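Local coordinates for protein type II restriction enzyme BsoBI (Geobacillus stearothermophilus, PDB 1DC1) that recognises the degenerate double-stranded sequence 5'-CYCGRG-3' as a homodimer and cleaves the DNA after the first cytosine, at residues D[44-49]-D[113-118]; D[280-285]-D[306-311]. All coordinates share one frame; numbering follows the deposited sequence.

Contact 1: D[44-49]-D[113-118]; sequences ERARAL and ELIFRY
Leu49 and Tyr118 carry an antiparallel helix-helix packing between helix 21-53 and helix 110-152, within a helical part of the enzyme far from its centre. The two short segments run at 157° to one another with axes 9.9 Å apart, and the backbones come nearest at Ala46 and Ile115.

The aromatic contact is a CH-pi interaction. CD2 of Leu49 sits over one face of the Tyr118 ring, displaced toward the rim on the CG side, with Leu49 CD2 only 3.5 Å from Tyr118 CG. CG of Tyr118 is anti to the backbone N (chi1 168°), and the ring beyond it extends past Ala46, whose CA lies 3.9 Å from Tyr118 CE2. An alanine at Tyr118 would probably leave Leu49 CD2 without the ring face it covers and open a gap beside Ala46.

Purely aliphatic packing continues the seam. The Leu49 and Ile115 side chains lie alongside one another, pointing opposite ways, with Leu49 CG 3.7 Å from Ile115 CD1, while the other branch of the isoleucine, CG2, rests against Ala46 CB at 4.0 Å. Leu114 adds a looser touch on Leu49 CD2, and Ala71 and Ala75 of helix 69-75 pack against Leu49 and Tyr118 respectively.

Glu113 and Arg117 form a salt bridge one turn apart on their own helix; Glu113 OE1 also pairs with Arg47 of the second subunit, tying this helix into the dimer. At the exposed margin, one water joins the helices: it accepts from Arg45 NE at 3.1 Å and lies 2.9 Å from Tyr118 OH.

Contact 2: D[280-285]-D[306-311]; sequences IGAAIE and NLTKTE
This is a parallel beta bridge at the edge of the main mixed sheet, where strand 276-281 and strand 303-306, outermost within this chain, both end and turn away. Gly281 pairs with Asn306, and the backbone N of Leu307 donates to Gly281 O at 2.9 Å. The same oxygen receives a CA-H...O contact from Asn306.

Beyond the bridge, Asn306 organises the turn. Its CG is anti to the backbone N (chi1 -179°), and OD1 is gripped twice by Thr308: the backbone N donates in the carbonyl plane at 2.8 Å from Asn306 OD1, closing an Asx turn, and Thr308 OG1 donates from above that plane at 2.7 Å from Asn306 OD1. The amide's other end, ND2, lies 3.9 Å from Ile284 CB and bonds to Leu17 O and Thr19 OG1, so both ends of the amide are held.

Apolar packing joins the strand ends. Ile280 CG2 meets Leu307 CB at 3.8 Å, and Ala282 CB packs on Thr308 CG2 at 3.7 Å. Leu241 touches both Ile280 and Leu307.

Backbone bonds from Ile280 and Ala282 tie strand 276-281 and the residue after it to the neighbouring strand 235-242, which carries the predicted magnesium-site residues Glu240 and Lys242. The pairing thus belongs to the edge of the nuclease core, consistent with the PD-(D/E)XK clan, beside the strand bearing these predicted metal ligands.

Both segments of contact 1 precede those of contact 2 in the chain; the chain's centre falls between the two contacts, whose centres are about 39 Å apart and whose nearest atoms are about 26 Å apart. They share no sheet: contact 1 joins two helices, contact 2 two strand ends. Yet the long helices of contact 1 run back toward contact 2, where Ala138 and Leu142 of helix 110-152 pack on Leu307 and Ile280, and Glu23 and Tyr24 of helix 21-53 touch Thr308 and Ala283. The same pair of helices thus spans from a helical region at the dimer interface to the nuclease core beside the predicted metal site.

Contact 1: D[44-49]-D[113-118]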
loop_
_atom_site.group_PDB
_atom_site.type_symbol
_atom_site.label_atom_id
_atom_site.label_comp_id
_atom_site.label_asym_id
_atom_site.label_seq_id
_atom_site.Cartn_x
_atom_site.Cartn_y
_atom_site.Cartn_z
ATOM N N GLU D 44 -18.445 -11.387 15.452
ATOM C CA GLU D 44 -19.867 -11.658 15.634
ATOM C C GLU D 44 -20.495 -12.100 14.308
ATOM O O GLU D 44 -21.346 -12.995 14.325
ATOM C CB GLU D 44 -20.610 -10.449 16.219
ATOM C CG GLU D 44 -21.963 -10.898 16.787
ATOM C CD GLU D 44 -22.802 -9.780 17.402
ATOM O OE1 GLU D 44 -22.335 -8.615 17.416
ATOM O OE2 GLU D 44 -23.924 -10.074 17.886
ATOM N N ARG D 45 -20.090 -11.505 13.174
ATOM C CA ARG D 45 -20.628 -11.964 11.888
ATOM C C ARG D 45 -20.215 -13.441 11.638
ATOM O O ARG D 45 -20.998 -14.207 11.071
ATOM C CB ARG D 45 -20.168 -11.058 10.730
ATOM C CG ARG D 45 -20.948 -9.718 10.667
ATOM C CD ARG D 45 -20.583 -8.876 9.406
ATOM N NE ARG D 45 -19.225 -8.313 9.456
ATOM C CZ ARG D 45 -18.933 -7.118 9.963
ATOM N NH1 ARG D 45 -19.898 -6.353 10.459
ATOM N NH2 ARG D 45 -17.683 -6.712 10.007
ATOM N N ALA D 46 -19.010 -13.833 12.066
ATOM C CA ALA D 46 -18.542 -15.204 11.934
ATOM C C ALA D 46 -19.413 -16.108 12.843
ATOM O O ALA D 46 -19.812 -17.186 12.416
ATOM C CB ALA D 46 -17.060 -15.309 12.280
ATOM N N ARG D 47 -19.731 -15.661 14.067
ATOM C CA ARG D 47 -20.591 -16.429 14.967
ATOM C C ARG D 47 -21.969 -16.599 14.311
ATOM O O ARG D 47 -22.574 -17.677 14.361
ATOM C CB ARG D 47 -20.767 -15.685 16.326
ATOM C CG ARG D 47 -19.547 -15.568 17.250
ATOM C CD ARG D 47 -19.236 -16.839 18.023
ATOM N NE ARG D 47 -18.076 -16.714 18.918
ATOM C CZ ARG D 47 -17.529 -17.706 19.630
ATOM N NH1 ARG D 47 -18.009 -18.932 19.581
ATOM N NH2 ARG D 47 -16.501 -17.473 20.435
ATOM N N ALA D 48 -22.484 -15.527 13.721
ATOM C CA ALA D 48 -23.783 -15.571 13.088
ATOM C C ALA D 48 -23.762 -16.483 11.882
ATOM O O ALA D 48 -24.730 -17.224 11.644
ATOM C CB ALA D 48 -24.200 -14.187 12.691
ATOM N N LEU D 49 -22.668 -16.447 11.114
ATOM C CA LEU D 49 -22.534 -17.319 9.933
ATOM C C LEU D 49 -22.558 -18.772 10.370
ATOM O O LEU D 49 -23.189 -19.585 9.730
ATOM C CB LEU D 49 -21.225 -17.071 9.136
ATOM C CG LEU D 49 -20.864 -17.995 7.920
ATOM C CD1 LEU D 49 -21.878 -17.879 6.740
ATOM C CD2 LEU D 49 -19.442 -17.645 7.446
ATOM N N GLU D 113 -14.408 -25.431 9.078
ATOM C CA GLU D 113 -13.539 -25.191 7.920
ATOM C C GLU D 113 -14.050 -23.888 7.239
ATOM O O GLU D 113 -13.269 -22.990 6.904
ATOM C CB GLU D 113 -13.595 -26.361 6.912
ATOM C CG GLU D 113 -12.626 -26.190 5.719
ATOM C CD GLU D 113 -11.134 -26.244 6.119
ATOM O OE1 GLU D 113 -10.826 -26.797 7.196
ATOM O OE2 GLU D 113 -10.248 -25.748 5.363
ATOM N N LEU D 114 -15.358 -23.788 7.043
ATOM C CA LEU D 114 -15.963 -22.615 6.412
ATOM C C LEU D 114 -15.748 -21.338 7.221
ATOM O O LEU D 114 -15.333 -20.293 6.680
ATOM C CB LEU D 114 -17.469 -22.832 6.265
ATOM C CG LEU D 114 -18.295 -21.646 5.750
ATOM C CD1 LEU D 114 -17.703 -21.061 4.442
ATOM C CD2 LEU D 114 -19.736 -22.160 5.527
ATOM N N ILE D 115 -16.067 -21.417 8.521
ATOM C CA ILE D 115 -15.928 -20.257 9.428
ATOM C C ILE D 115 -14.469 -19.767 9.525
ATOM O O ILE D 115 -14.225 -18.573 9.505
ATOM C CB ILE D 115 -16.474 -20.538 10.905
ATOM C CG1 ILE D 115 -17.932 -21.093 10.890
ATOM C CG2 ILE D 115 -16.434 -19.261 11.697
ATOM C CD1 ILE D 115 -18.913 -20.375 9.984
ATOM N N PHE D 116 -13.521 -20.695 9.638
ATOM C CA PHE D 116 -12.095 -20.399 9.714
ATOM C C PHE D 116 -11.659 -19.702 8.401
ATOM O O PHE D 116 -10.910 -18.724 8.448
ATOM C CB PHE D 116 -11.269 -21.692 9.888
ATOM C CG PHE D 116 -11.378 -22.328 11.257
ATOM C CD1 PHE D 116 -12.099 -21.719 12.302
ATOM C CD2 PHE D 116 -10.759 -23.542 11.504
ATOM C CE1 PHE D 116 -12.203 -22.325 13.584
ATOM C CE2 PHE D 116 -10.852 -24.155 12.779
ATOM C CZ PHE D 116 -11.571 -23.550 13.809
ATOM N N ARG D 117 -12.117 -20.203 7.240
ATOM C CA ARG D 117 -11.742 -19.577 5.973
ATOM C C ARG D 117 -12.393 -18.232 5.805
ATOM O O ARG D 117 -11.767 -17.292 5.319
ATOM C CB ARG D 117 -12.045 -20.490 4.803
ATOM C CG ARG D 117 -10.932 -21.526 4.721
ATOM C CD ARG D 117 -11.122 -22.754 3.757
ATOM N NE ARG D 117 -9.858 -23.514 3.808
ATOM C CZ ARG D 117 -8.765 -23.198 3.112
ATOM N NH1 ARG D 117 -8.762 -22.148 2.288
ATOM N NH2 ARG D 117 -7.657 -23.884 3.310
ATOM N N TYR D 118 -13.646 -18.134 6.227
ATOM C CA TYR D 118 -14.364 -16.875 6.135
ATOM C C TYR D 118 -13.594 -15.773 6.968
ATOM O O TYR D 118 -13.406 -14.655 6.491
ATOM C CB TYR D 118 -15.793 -17.111 6.635
ATOM C CG TYR D 118 -16.532 -15.851 6.859
ATOM C CD1 TYR D 118 -17.119 -15.176 5.795
ATOM C CD2 TYR D 118 -16.629 -15.300 8.155
ATOM C CE1 TYR D 118 -17.803 -13.970 6.017
ATOM C CE2 TYR D 118 -17.302 -14.121 8.374
ATOM C CZ TYR D 118 -17.887 -13.466 7.321
ATOM O OH TYR D 118 -18.609 -12.332 7.583
HETATM O O HOH W 1 -16.959 -10.374 9.000
#

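Contact 2: D[280-285]-D[306-311]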
loop_
_atom_site.group_PDB
_atom_site.type_symbol
_atom_site.label_atom_id
_atom_site.label_comp_id
_atom_site.label_asym_id
_atom_site.label_seq_id
_atom_site.Cartn_x
_atom_site.Cartn_y
_atom_site.Cartn_z
ATOM N N ILE D 280 2.506 17.028 5.282
ATOM C CA ILE D 280 2.437 16.753 6.717
ATOM C C ILE D 280 2.426 15.236 6.823
ATOM O O ILE D 280 1.638 14.583 6.172
ATOM C CB ILE D 280 1.122 17.300 7.344
ATOM C CG1 ILE D 280 1.027 18.810 7.111
ATOM C CG2 ILE D 280 1.021 16.930 8.824
ATOM C CD1 ILE D 280 -0.387 19.377 7.376
ATOM N N GLY D 281 3.318 14.679 7.633
ATOM C CA GLY D 281 3.353 13.232 7.766
ATOM C C GLY D 281 3.627 12.769 9.189
ATOM O O GLY D 281 4.396 13.400 9.879
ATOM N N ALA D 282 3.000 11.676 9.629
ATOM C CA ALA D 282 3.265 11.142 10.970
ATOM C C ALA D 282 4.529 10.228 10.979
ATOM O O ALA D 282 5.222 10.129 11.999
ATOM C CB ALA D 282 2.005 10.376 11.507
ATOM N N ALA D 283 4.825 9.575 9.853
ATOM C CA ALA D 283 6.001 8.700 9.715
ATOM C C ALA D 283 6.995 9.365 8.762
ATOM O O ALA D 283 6.814 9.358 7.541
ATOM C CB ALA D 283 5.580 7.356 9.169
ATOM N N ILE D 284 8.016 9.983 9.317
ATOM C CA ILE D 284 9.010 10.674 8.521
ATOM C C ILE D 284 10.388 10.132 8.898
ATOM O O ILE D 284 10.836 10.243 10.027
ATOM C CB ILE D 284 8.924 12.252 8.722
ATOM C CG1 ILE D 284 7.566 12.761 8.212
ATOM C CG2 ILE D 284 10.047 12.985 7.909
ATOM C CD1 ILE D 284 7.333 14.302 8.271
ATOM N N GLU D 285 11.024 9.511 7.912
ATOM C CA GLU D 285 12.342 8.898 8.034
ATOM C C GLU D 285 13.496 9.849 7.583
ATOM O O GLU D 285 13.247 10.875 6.954
ATOM C CB GLU D 285 12.296 7.568 7.234
ATOM C CG GLU D 285 11.325 6.558 7.913
ATOM C CD GLU D 285 11.866 6.151 9.281
ATOM O OE1 GLU D 285 12.829 5.386 9.285
ATOM O OE2 GLU D 285 11.387 6.616 10.327
ATOM N N ASN D 306 5.755 17.360 11.050
ATOM C CA ASN D 306 5.631 15.979 11.428
ATOM C C ASN D 306 4.367 15.986 12.322
ATOM O O ASN D 306 4.329 16.653 13.382
ATOM C CB ASN D 306 6.812 15.503 12.245
ATOM C CG ASN D 306 6.677 14.071 12.613
ATOM O OD1 ASN D 306 5.688 13.651 13.234
ATOM N ND2 ASN D 306 7.650 13.284 12.210
ATOM N N LEU D 307 3.336 15.256 11.874
ATOM C CA LEU D 307 2.043 15.182 12.547
ATOM C C LEU D 307 2.101 14.649 13.992
ATOM O O LEU D 307 1.194 14.916 14.771
ATOM C CB LEU D 307 1.037 14.377 11.676
ATOM C CG LEU D 307 -0.460 14.300 12.092
ATOM C CD1 LEU D 307 -1.179 15.642 11.886
ATOM C CD2 LEU D 307 -1.178 13.212 11.276
ATOM N N THR D 308 3.146 13.923 14.374
ATOM C CA THR D 308 3.212 13.425 15.757
ATOM C C THR D 308 3.844 14.454 16.712
ATOM O O THR D 308 3.925 14.215 17.920
ATOM C CB THR D 308 4.021 12.107 15.862
ATOM O OG1 THR D 308 5.399 12.380 15.655
ATOM C CG2 THR D 308 3.532 11.087 14.814
ATOM N N LYS D 309 4.287 15.597 16.166
ATOM C CA LYS D 309 4.912 16.648 16.951
ATOM C C LYS D 309 4.041 17.889 17.013
ATOM O O LYS D 309 3.961 18.715 16.088
ATOM C CB LYS D 309 6.262 16.955 16.380
ATOM C CG LYS D 309 7.131 15.722 16.257
ATOM C CD LYS D 309 8.526 16.071 15.780
ATOM C CE LYS D 309 9.327 14.833 15.455
ATOM N NZ LYS D 309 10.784 15.071 15.653
ATOM N N THR D 310 3.370 17.973 18.148
ATOM C CA THR D 310 2.464 19.071 18.477
ATOM C C THR D 310 2.920 20.472 18.160
ATOM O O THR D 310 2.146 21.275 17.635
ATOM C CB THR D 310 2.174 19.068 19.966
ATOM O OG1 THR D 310 2.040 17.714 20.388
ATOM C CG2 THR D 310 0.927 19.857 20.274
ATOM N N GLU D 311 4.161 20.792 18.504
ATOM C CA GLU D 311 4.614 22.136 18.252
ATOM C C GLU D 311 4.697 22.433 16.777
ATOM O O GLU D 311 4.460 23.581 16.383
ATOM C CB GLU D 311 5.961 22.379 18.892
ATOM C CG GLU D 311 5.903 22.598 20.365
ATOM C CD GLU D 311 7.289 22.750 20.969
ATOM O OE1 GLU D 311 8.099 21.785 20.888
ATOM O OE2 GLU D 311 7.557 23.841 21.519
#